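Local coordinates for protein SAM-dependent methyltransferase (PDB 3GGD) that probably transfers a methyl group from S-adenosyl-L-methionine to an acceptor, and binds the product S-adenosyl-L-homocysteine, at residues A[11-25]-A[186-198]. Sequence-based numbering, arbitrary orientation.
Sequences PDINVADAWEQYWNK and LLLVMEHGIRPGI. With SAH (S-adenosyl-L-homocysteine), chain E.
Ile-194 lays its CD1 methyl over the face of the Trp-19 indole, 3.6 Å from the centroid of the five-membered ring and 13° off its normal, a CH-pi contact. In this Rossmann-like methyltransferase fold the N-terminal helix from Val-15 covers the cofactor site, and residues 186-198, the last part of a helix and the loop after it, back it from outside. The opposite indole face lies on S-adenosyl-L-homocysteine, with CD1 of Trp-19 3.4 Å from the ligand's C8; one turn on, Trp-23 NE1 donates to its O3'. With an alanine in place of Trp-19, Ile-194 and the ribose would probably lose the flat wall between them, leaving a gap beside the cofactor. Ala-18 CB packs on Ile-194 CG1, and Val-189 CG1 sits over the Tyr-22 ring, towards its rim. Farther out, the His-192 imidazole lies across the helix backbone, Tyr-22 CA over its face. CG of His-192 is anti to the carbonyl carbon (chi1 -57°), which lays the ring between two polar partners: ND1 donates to Gln-21 OE1 from above the amide's carbonyl plane, at a doubtfully short 2.5 Å, and NE2 accepts from Lys-25 NZ at 2.9 Å. The same ammonium donates to Leu-188 O, on a lone pair, joining the imidazole to that helix's backbone. At the other extremity Pro-11 CG lies over one face of the Arg-195 guanidinium, towards its rim, 3.5 Å from NH2, while NH1 bonds Met-190 O in the carbonyl plane at 3.0 Å.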
ATOM      1  N   PRO A  11     -16.217   3.288   9.889  1.00 88.24           N
ATOM      2  CA  PRO A  11     -16.002   4.236  10.996  1.00 86.76           C
ATOM      3  C   PRO A  11     -15.291   5.502  10.484  1.00 84.76           C
ATOM      4  O   PRO A  11     -14.418   5.414   9.607  1.00 84.19           O
ATOM      5  CB  PRO A  11     -15.106   3.459  11.983  1.00 86.94           C
ATOM      6  CG  PRO A  11     -15.158   2.033  11.555  1.00 87.42           C
ATOM      7  CD  PRO A  11     -15.445   2.043  10.074  1.00 88.51           C
ATOM      8  N   ASP A  12     -15.689   6.660  11.004  1.00 82.52           N
ATOM      9  CA  ASP A  12     -15.077   7.929  10.617  1.00 81.13           C
ATOM     10  C   ASP A  12     -13.778   8.079  11.432  1.00 78.39           C
ATOM     11  O   ASP A  12     -13.819   8.052  12.654  1.00 79.06           O
ATOM     12  CB  ASP A  12     -16.051   9.093  10.880  1.00 81.56           C
ATOM     13  CG  ASP A  12     -15.562  10.428  10.294  1.00 83.69           C
ATOM     14  OD1 ASP A  12     -14.569  10.446   9.524  1.00 85.69           O
ATOM     15  OD2 ASP A  12     -16.182  11.473  10.611  1.00 86.82           O
ATOM     16  N   ILE A  13     -12.632   8.204  10.772  1.00 74.78           N
ATOM     17  CA  ILE A  13     -11.363   8.249  11.487  1.00 72.19           C
ATOM     18  C   ILE A  13     -10.463   9.369  11.003  1.00 69.46           C
ATOM     19  O   ILE A  13     -10.647   9.917   9.926  1.00 68.22           O
ATOM     20  CB  ILE A  13     -10.541   6.927  11.313  1.00 71.89           C
ATOM     21  CG1 ILE A  13     -10.400   6.575   9.835  1.00 72.16           C
ATOM     22  CG2 ILE A  13     -11.186   5.781  12.029  1.00 72.17           C
ATOM     23  CD1 ILE A  13      -9.344   5.450   9.555  1.00 73.36           C
ATOM     24  N   ASN A  14      -9.484   9.684  11.834  1.00 66.52           N
ATOM     25  CA  ASN A  14      -8.356  10.473  11.432  1.00 64.48           C
ATOM     26  C   ASN A  14      -7.356   9.428  10.968  1.00 62.74           C
ATOM     27  O   ASN A  14      -6.821   8.665  11.783  1.00 61.27           O
ATOM     28  CB  ASN A  14      -7.801  11.280  12.596  1.00 64.50           C
ATOM     29  CG  ASN A  14      -6.648  12.148  12.174  1.00 65.86           C
ATOM     30  OD1 ASN A  14      -5.611  11.657  11.716  1.00 63.01           O
ATOM     31  ND2 ASN A  14      -6.826  13.460  12.308  1.00 67.21           N
ATOM     32  N   VAL A  15      -7.134   9.382   9.651  1.00 60.44           N
ATOM     33  CA  VAL A  15      -6.344   8.342   9.040  1.00 59.81           C
ATOM     34  C   VAL A  15      -4.904   8.297   9.597  1.00 59.57           C
ATOM     35  O   VAL A  15      -4.407   7.211   9.938  1.00 59.69           O
ATOM     36  CB  VAL A  15      -6.359   8.485   7.482  1.00 60.18           C
ATOM     37  CG1 VAL A  15      -5.302   7.547   6.802  1.00 57.11           C
ATOM     38  CG2 VAL A  15      -7.793   8.265   6.930  1.00 58.83           C
ATOM     39  N   ALA A  16      -4.242   9.459   9.683  1.00 59.17           N
ATOM     40  CA  ALA A  16      -2.852   9.549  10.189  1.00 58.76           C
ATOM     41  C   ALA A  16      -2.768   8.992  11.609  1.00 58.06           C
ATOM     42  O   ALA A  16      -1.930   8.147  11.896  1.00 58.70           O
ATOM     43  CB  ALA A  16      -2.330  11.023  10.143  1.00 57.92           C
ATOM     44  N   ASP A  17      -3.670   9.449  12.471  1.00 57.92           N
ATOM     45  CA  ASP A  17      -3.718   9.009  13.860  1.00 58.51           C
ATOM     46  C   ASP A  17      -3.987   7.514  14.026  1.00 58.78           C
ATOM     47  O   ASP A  17      -3.348   6.826  14.841  1.00 58.32           O
ATOM     48  CB  ASP A  17      -4.798   9.784  14.611  1.00 58.98           C
ATOM     49  CG  ASP A  17      -4.426  11.250  14.871  1.00 61.59           C
ATOM     50  OD1 ASP A  17      -3.273  11.671  14.600  1.00 62.09           O
ATOM     51  OD2 ASP A  17      -5.308  11.975  15.373  1.00 63.35           O
ATOM     52  N   ALA A  18      -4.938   7.001  13.250  1.00 58.99           N
ATOM     53  CA  ALA A  18      -5.331   5.589  13.373  1.00 58.48           C
ATOM     54  C   ALA A  18      -4.153   4.672  13.029  1.00 58.01           C
ATOM     55  O   ALA A  18      -3.838   3.711  13.768  1.00 58.17           O
ATOM     56  CB  ALA A  18      -6.541   5.307  12.487  1.00 57.63           C
ATOM     57  N   TRP A  19      -3.483   4.987  11.922  1.00 58.03           N
ATOM     58  CA  TRP A  19      -2.345   4.204  11.470  1.00 58.54           C
ATOM     59  C   TRP A  19      -1.141   4.277  12.402  1.00 58.43           C
ATOM     60  O   TRP A  19      -0.465   3.273  12.611  1.00 58.54           O
ATOM     61  CB  TRP A  19      -1.950   4.569  10.031  1.00 58.23           C
ATOM     62  CG  TRP A  19      -2.823   3.888   9.026  1.00 58.00           C
ATOM     63  CD1 TRP A  19      -3.909   4.423   8.369  1.00 58.42           C
ATOM     64  CD2 TRP A  19      -2.753   2.516   8.636  1.00 55.79           C
ATOM     65  NE1 TRP A  19      -4.494   3.453   7.576  1.00 59.20           N
ATOM     66  CE2 TRP A  19      -3.791   2.286   7.705  1.00 58.97           C
ATOM     67  CE3 TRP A  19      -1.907   1.461   8.977  1.00 57.27           C
ATOM     68  CZ2 TRP A  19      -3.986   1.059   7.086  1.00 59.28           C
ATOM     69  CZ3 TRP A  19      -2.098   0.235   8.371  1.00 58.04           C
ATOM     70  CH2 TRP A  19      -3.138   0.036   7.443  1.00 59.55           C
ATOM     71  N   GLU A  20      -0.858   5.464  12.939  1.00 58.38           N
ATOM     72  CA  GLU A  20       0.202   5.568  13.925  1.00 58.19           C
ATOM     73  C   GLU A  20      -0.171   4.784  15.191  1.00 58.31           C
ATOM     74  O   GLU A  20       0.698   4.130  15.789  1.00 58.03           O
ATOM     75  CB  GLU A  20       0.549   7.024  14.228  1.00 57.90           C
ATOM     76  CG  GLU A  20       1.507   7.236  15.441  1.00 58.67           C
ATOM     77  CD  GLU A  20       2.844   6.485  15.314  1.00 57.00           C
ATOM     78  OE1 GLU A  20       3.296   6.203  14.174  1.00 56.48           O
ATOM     79  OE2 GLU A  20       3.470   6.236  16.365  1.00 55.58           O
ATOM     80  N   GLN A  21      -1.443   4.796  15.585  1.00 57.52           N
ATOM     81  CA  GLN A  21      -1.845   4.005  16.763  1.00 58.62           C
ATOM     82  C   GLN A  21      -1.605   2.502  16.503  1.00 58.19           C
ATOM     83  O   GLN A  21      -1.017   1.783  17.339  1.00 57.41           O
ATOM     84  CB  GLN A  21      -3.288   4.283  17.151  1.00 58.45           C
ATOM     85  CG  GLN A  21      -3.610   3.742  18.565  1.00 62.65           C
ATOM     86  CD  GLN A  21      -5.114   3.779  18.928  1.00 61.85           C
ATOM     87  OE1 GLN A  21      -5.987   3.324  18.139  1.00 65.84           O
ATOM     88  NE2 GLN A  21      -5.413   4.308  20.107  1.00 57.96           N
ATOM     89  N   TYR A  22      -1.966   2.052  15.295  1.00 57.54           N
ATOM     90  CA  TYR A  22      -1.740   0.665  14.929  1.00 57.83           C
ATOM     91  C   TYR A  22      -0.255   0.288  14.940  1.00 57.62           C
ATOM     92  O   TYR A  22       0.138  -0.724  15.523  1.00 57.40           O
ATOM     93  CB  TYR A  22      -2.283   0.376  13.535  1.00 57.82           C
ATOM     94  CG  TYR A  22      -1.835  -0.967  13.008  1.00 59.18           C
ATOM     95  CD1 TYR A  22      -2.451  -2.165  13.449  1.00 58.31           C
ATOM     96  CD2 TYR A  22      -0.786  -1.060  12.106  1.00 57.67           C
ATOM     97  CE1 TYR A  22      -2.053  -3.396  12.987  1.00 58.35           C
ATOM     98  CE2 TYR A  22      -0.371  -2.316  11.629  1.00 58.30           C
ATOM     99  CZ  TYR A  22      -1.002  -3.470  12.067  1.00 59.17           C
ATOM    100  OH  TYR A  22      -0.590  -4.687  11.598  1.00 58.59           O
ATOM    101  N   TRP A  23       0.557   1.115  14.285  1.00 57.60           N
ATOM    102  CA  TRP A  23       1.980   0.824  14.156  1.00 58.07           C
ATOM    103  C   TRP A  23       2.684   0.954  15.471  1.00 57.08           C
ATOM    104  O   TRP A  23       3.564   0.160  15.782  1.00 57.25           O
ATOM    105  CB  TRP A  23       2.629   1.696  13.094  1.00 57.93           C
ATOM    106  CG  TRP A  23       2.445   1.200  11.691  1.00 58.99           C
ATOM    107  CD1 TRP A  23       1.813   1.854  10.659  1.00 59.21           C
ATOM    108  CD2 TRP A  23       2.926  -0.039  11.137  1.00 58.71           C
ATOM    109  NE1 TRP A  23       1.887   1.112   9.520  1.00 58.90           N
ATOM    110  CE2 TRP A  23       2.553  -0.061   9.784  1.00 57.65           C
ATOM    111  CE3 TRP A  23       3.645  -1.124  11.661  1.00 58.68           C
ATOM    112  CZ2 TRP A  23       2.895  -1.106   8.933  1.00 59.53           C
ATOM    113  CZ3 TRP A  23       3.961  -2.195  10.818  1.00 59.59           C
ATOM    114  CH2 TRP A  23       3.596  -2.177   9.473  1.00 58.02           C
ATOM    115  N   ASN A  24       2.283   1.913  16.289  1.00 57.14           N
ATOM    116  CA  ASN A  24       2.910   2.001  17.604  1.00 57.16           C
ATOM    117  C   ASN A  24       2.579   0.760  18.479  1.00 57.12           C
ATOM    118  O   ASN A  24       3.432   0.247  19.221  1.00 57.04           O
ATOM    119  CB  ASN A  24       2.529   3.262  18.340  1.00 56.73           C
ATOM    120  CG  ASN A  24       3.454   3.525  19.536  1.00 58.53           C
ATOM    121  OD1 ASN A  24       3.039   3.400  20.670  1.00 57.05           O
ATOM    122  ND2 ASN A  24       4.718   3.820  19.273  1.00 57.66           N
ATOM    123  N   LYS A  25       1.343   0.288  18.391  1.00 57.40           N
ATOM    124  CA  LYS A  25       0.963  -0.926  19.099  1.00 57.48           C
ATOM    125  C   LYS A  25       1.784  -2.102  18.586  1.00 57.44           C
ATOM    126  O   LYS A  25       2.262  -2.933  19.371  1.00 58.04           O
ATOM    127  CB  LYS A  25      -0.525  -1.222  18.931  1.00 58.20           C
ATOM    128  CG  LYS A  25      -0.889  -2.571  19.496  1.00 59.40           C
ATOM    129  CD  LYS A  25      -2.169  -3.090  19.030  1.00 60.77           C
ATOM    130  CE  LYS A  25      -2.184  -3.500  17.595  1.00 59.78           C
ATOM    131  NZ  LYS A  25      -3.667  -3.483  17.291  1.00 56.15           N
ATOM    132  N   LEU A 186      -6.394  -9.436  10.997  1.00 56.21           N
ATOM    133  CA  LEU A 186      -7.229  -8.361  10.439  1.00 56.00           C
ATOM    134  C   LEU A 186      -7.876  -7.616  11.605  1.00 55.77           C
ATOM    135  O   LEU A 186      -7.942  -6.398  11.614  1.00 57.26           O
ATOM    136  CB  LEU A 186      -8.300  -8.903   9.506  1.00 55.07           C
ATOM    137  CG  LEU A 186      -9.313  -7.873   8.928  1.00 56.84           C
ATOM    138  CD1 LEU A 186      -8.625  -6.742   8.126  1.00 53.66           C
ATOM    139  CD2 LEU A 186     -10.368  -8.584   8.090  1.00 53.93           C
ATOM    140  N   LEU A 187      -8.343  -8.355  12.596  1.00 55.68           N
ATOM    141  CA  LEU A 187      -8.916  -7.717  13.761  1.00 55.97           C
ATOM    142  C   LEU A 187      -7.904  -6.751  14.402  1.00 56.56           C
ATOM    143  O   LEU A 187      -8.277  -5.665  14.893  1.00 56.67           O
ATOM    144  CB  LEU A 187      -9.447  -8.766  14.736  1.00 55.54           C
ATOM    145  CG  LEU A 187     -10.723  -9.489  14.295  1.00 55.17           C
ATOM    146  CD1 LEU A 187     -11.098 -10.641  15.265  1.00 50.57           C
ATOM    147  CD2 LEU A 187     -11.919  -8.478  14.123  1.00 54.72           C
ATOM    148  N   LEU A 188      -6.619  -7.123  14.375  1.00 57.24           N
ATOM    149  CA  LEU A 188      -5.568  -6.256  14.915  1.00 57.51           C
ATOM    150  C   LEU A 188      -5.507  -4.878  14.281  1.00 57.12           C
ATOM    151  O   LEU A 188      -5.129  -3.905  14.957  1.00 56.83           O
ATOM    152  CB  LEU A 188      -4.171  -6.909  14.837  1.00 57.27           C
ATOM    153  CG  LEU A 188      -3.931  -8.072  15.814  1.00 57.54           C
ATOM    154  CD1 LEU A 188      -2.551  -8.719  15.587  1.00 58.20           C
ATOM    155  CD2 LEU A 188      -4.116  -7.676  17.272  1.00 56.43           C
ATOM    156  N   VAL A 189      -5.846  -4.780  12.993  0.50 56.75           N
ATOM    157  CA  VAL A 189      -5.856  -3.476  12.318  0.50 56.60           C
ATOM    158  C   VAL A 189      -7.181  -2.768  12.610  0.50 56.92           C
ATOM    159  O   VAL A 189      -7.210  -1.581  12.925  0.50 56.53           O
ATOM    160  CB  VAL A 189      -5.701  -3.566  10.747  0.50 57.10           C
ATOM    161  CG1 VAL A 189      -5.083  -2.253  10.178  0.50 52.65           C
ATOM    162  CG2 VAL A 189      -4.881  -4.782  10.332  0.50 57.46           C
HETATM  163  N   MSE A 190      -8.278  -3.506  12.489  1.00 56.64           N
HETATM  164  CA  MSE A 190      -9.634  -2.935  12.667  1.00 57.81           C
HETATM  165  C   MSE A 190      -9.886  -2.387  14.056  1.00 57.51           C
HETATM  166  O   MSE A 190     -10.748  -1.544  14.280  1.00 56.30           O
HETATM  167  CB  MSE A 190     -10.691  -3.989  12.338  1.00 56.91           C
HETATM  168  CG  MSE A 190     -10.636  -4.415  10.848  1.00 58.06           C
HETATM  169 SE   MSE A 190     -11.924  -5.890  10.516  0.75 63.82          SE
HETATM  170  CE  MSE A 190     -13.562  -5.338  11.440  1.00 56.71           C
ATOM    171  N   GLU A 191      -9.121  -2.884  15.006  1.00 58.36           N
ATOM    172  CA  GLU A 191      -9.137  -2.370  16.375  1.00 59.27           C
ATOM    173  C   GLU A 191      -8.977  -0.848  16.365  1.00 58.35           C
ATOM    174  O   GLU A 191      -9.459  -0.169  17.242  1.00 56.91           O
ATOM    175  CB  GLU A 191      -7.991  -3.089  17.116  1.00 60.55           C
ATOM    176  CG  GLU A 191      -7.951  -3.002  18.522  1.00 65.95           C
ATOM    177  CD  GLU A 191      -9.168  -3.630  19.209  1.00 71.51           C
ATOM    178  OE1 GLU A 191      -9.469  -4.822  18.943  1.00 77.18           O
ATOM    179  OE2 GLU A 191      -9.798  -2.931  20.051  1.00 72.73           O
ATOM    180  N   HIS A 192      -8.320  -0.300  15.347  1.00 58.36           N
ATOM    181  CA  HIS A 192      -8.041   1.138  15.271  1.00 58.61           C
ATOM    182  C   HIS A 192      -9.014   1.926  14.399  1.00 58.63           C
ATOM    183  O   HIS A 192      -8.792   3.105  14.139  1.00 59.47           O
ATOM    184  CB  HIS A 192      -6.575   1.338  14.841  1.00 58.36           C
ATOM    185  CG  HIS A 192      -5.625   0.659  15.787  1.00 59.19           C
ATOM    186  ND1 HIS A 192      -5.319   1.190  17.020  1.00 55.50           N
ATOM    187  CD2 HIS A 192      -5.055  -0.570  15.754  1.00 57.50           C
ATOM    188  CE1 HIS A 192      -4.563   0.338  17.689  1.00 57.48           C
ATOM    189  NE2 HIS A 192      -4.394  -0.745  16.952  1.00 55.70           N
ATOM    190  N   GLY A 193     -10.104   1.289  13.981  1.00 58.61           N
ATOM    191  CA  GLY A 193     -11.094   1.950  13.112  1.00 58.84           C
ATOM    192  C   GLY A 193     -10.760   1.847  11.612  1.00 58.98           C
ATOM    193  O   GLY A 193     -11.557   2.260  10.765  1.00 59.74           O
ATOM    194  N   ILE A 194      -9.599   1.293  11.284  1.00 58.16           N
ATOM    195  CA  ILE A 194      -9.185   1.060   9.885  1.00 57.98           C
ATOM    196  C   ILE A 194      -9.991  -0.109   9.324  1.00 58.69           C
ATOM    197  O   ILE A 194     -10.308  -1.071  10.060  1.00 58.31           O
ATOM    198  CB  ILE A 194      -7.670   0.733   9.812  1.00 58.02           C
ATOM    199  CG1 ILE A 194      -6.846   1.945  10.320  1.00 58.78           C
ATOM    200  CG2 ILE A 194      -7.226   0.303   8.383  1.00 56.93           C
ATOM    201  CD1 ILE A 194      -5.443   1.605  10.883  1.00 57.42           C
ATOM    202  N   ARG A 195     -10.372   0.004   8.046  1.00 58.84           N
ATOM    203  CA  ARG A 195     -11.160  -1.025   7.364  1.00 58.87           C
ATOM    204  C   ARG A 195     -10.583  -1.286   5.990  1.00 59.57           C
ATOM    205  O   ARG A 195     -10.128  -0.367   5.317  1.00 60.02           O
ATOM    206  CB  ARG A 195     -12.613  -0.605   7.180  1.00 58.98           C
ATOM    207  CG  ARG A 195     -13.376  -0.382   8.474  1.00 58.46           C
ATOM    208  CD  ARG A 195     -13.647  -1.701   9.173  1.00 58.82           C
ATOM    209  NE  ARG A 195     -14.387  -1.539  10.438  1.00 59.08           N
ATOM    210  CZ  ARG A 195     -13.844  -1.352  11.639  1.00 58.09           C
ATOM    211  NH1 ARG A 195     -12.533  -1.291  11.820  1.00 57.32           N
ATOM    212  NH2 ARG A 195     -14.627  -1.240  12.672  1.00 58.90           N
ATOM    213  N   PRO A 196     -10.612  -2.545   5.562  1.00 59.46           N
ATOM    214  CA  PRO A 196     -10.206  -2.839   4.196  1.00 59.43           C
ATOM    215  C   PRO A 196     -11.296  -2.319   3.280  1.00 59.30           C
ATOM    216  O   PRO A 196     -12.463  -2.244   3.686  1.00 58.77           O
ATOM    217  CB  PRO A 196     -10.165  -4.375   4.159  1.00 59.18           C
ATOM    218  CG  PRO A 196     -11.162  -4.792   5.160  1.00 59.62           C
ATOM    219  CD  PRO A 196     -11.116  -3.740   6.259  1.00 60.11           C
ATOM    220  N   GLY A 197     -10.922  -1.993   2.048  1.00 59.47           N
ATOM    221  CA  GLY A 197     -11.882  -1.545   1.053  1.00 60.32           C
ATOM    222  C   GLY A 197     -11.558  -2.119  -0.310  1.00 60.47           C
ATOM    223  O   GLY A 197     -10.863  -3.141  -0.423  1.00 59.35           O
ATOM    224  N   ILE A 198     -12.053  -1.428  -1.345  0.50 60.76           N
ATOM    225  CA  ILE A 198     -12.021  -1.887  -2.752  0.50 60.98           C
ATOM    226  C   ILE A 198     -11.415  -0.816  -3.682  0.50 61.57           C
ATOM    227  O   ILE A 198     -11.848   0.325  -3.621  0.50 61.21           O
ATOM    228  CB  ILE A 198     -13.485  -2.160  -3.228  0.50 60.99           C
ATOM    229  CG1 ILE A 198     -14.198  -3.176  -2.309  0.50 60.68           C
ATOM    230  CG2 ILE A 198     -13.534  -2.648  -4.696  0.50 60.60           C
ATOM    231  CD1 ILE A 198     -15.746  -3.090  -2.357  0.50 61.16           C
TER
HETATM  232  N   SAH E 248       3.097  -1.143   1.492  1.00 47.95           N
HETATM  233  CA  SAH E 248       3.324  -1.787   2.812  1.00 49.38           C
HETATM  234  CB  SAH E 248       2.256  -1.429   3.867  1.00 49.33           C
HETATM  235  CG  SAH E 248       0.772  -1.697   3.559  1.00 48.24           C
HETATM  236  SD  SAH E 248      -0.319  -1.309   4.940  1.00 40.72           S
HETATM  237  C   SAH E 248       3.421  -3.300   2.689  1.00 49.97           C
HETATM  238  O   SAH E 248       3.992  -3.971   3.586  1.00 50.80           O
HETATM  239  OXT SAH E 248       2.919  -3.882   1.727  1.00 48.90           O
HETATM  240  C5' SAH E 248      -0.835   0.329   4.507  1.00 48.21           C
HETATM  241  C4' SAH E 248       0.237   1.406   4.846  1.00 48.86           C
HETATM  242  O4' SAH E 248      -0.238   2.711   4.438  1.00 48.08           O
HETATM  243  C3' SAH E 248       0.600   1.575   6.333  1.00 46.81           C
HETATM  244  O3' SAH E 248       1.996   1.494   6.566  1.00 47.64           O
HETATM  245  C2' SAH E 248       0.117   2.976   6.687  1.00 47.91           C
HETATM  246  O2' SAH E 248       0.790   3.619   7.788  1.00 47.29           O
HETATM  247  C1' SAH E 248       0.226   3.693   5.354  1.00 48.00           C
HETATM  248  N9  SAH E 248      -0.584   4.914   5.268  1.00 47.52           N
HETATM  249  C8  SAH E 248      -1.864   5.033   5.716  1.00 48.12           C
HETATM  250  N7  SAH E 248      -2.327   6.267   5.459  1.00 47.45           N
HETATM  251  C5  SAH E 248      -1.312   6.948   4.846  1.00 47.55           C
HETATM  252  C6  SAH E 248      -1.139   8.317   4.373  1.00 48.56           C
HETATM  253  N6  SAH E 248      -2.197   9.144   4.544  1.00 48.57           N
HETATM  254  N1  SAH E 248       0.028   8.703   3.836  1.00 47.31           N
HETATM  255  C2  SAH E 248       1.067   7.814   3.731  1.00 48.68           C
HETATM  256  N3  SAH E 248       0.959   6.560   4.167  1.00 46.69           N
HETATM  257  C4  SAH E 248      -0.164   6.087   4.743  1.00 45.85           C
HETATM  258  O   HOH W   1     -12.364   3.589   8.245  1.00 80.16           O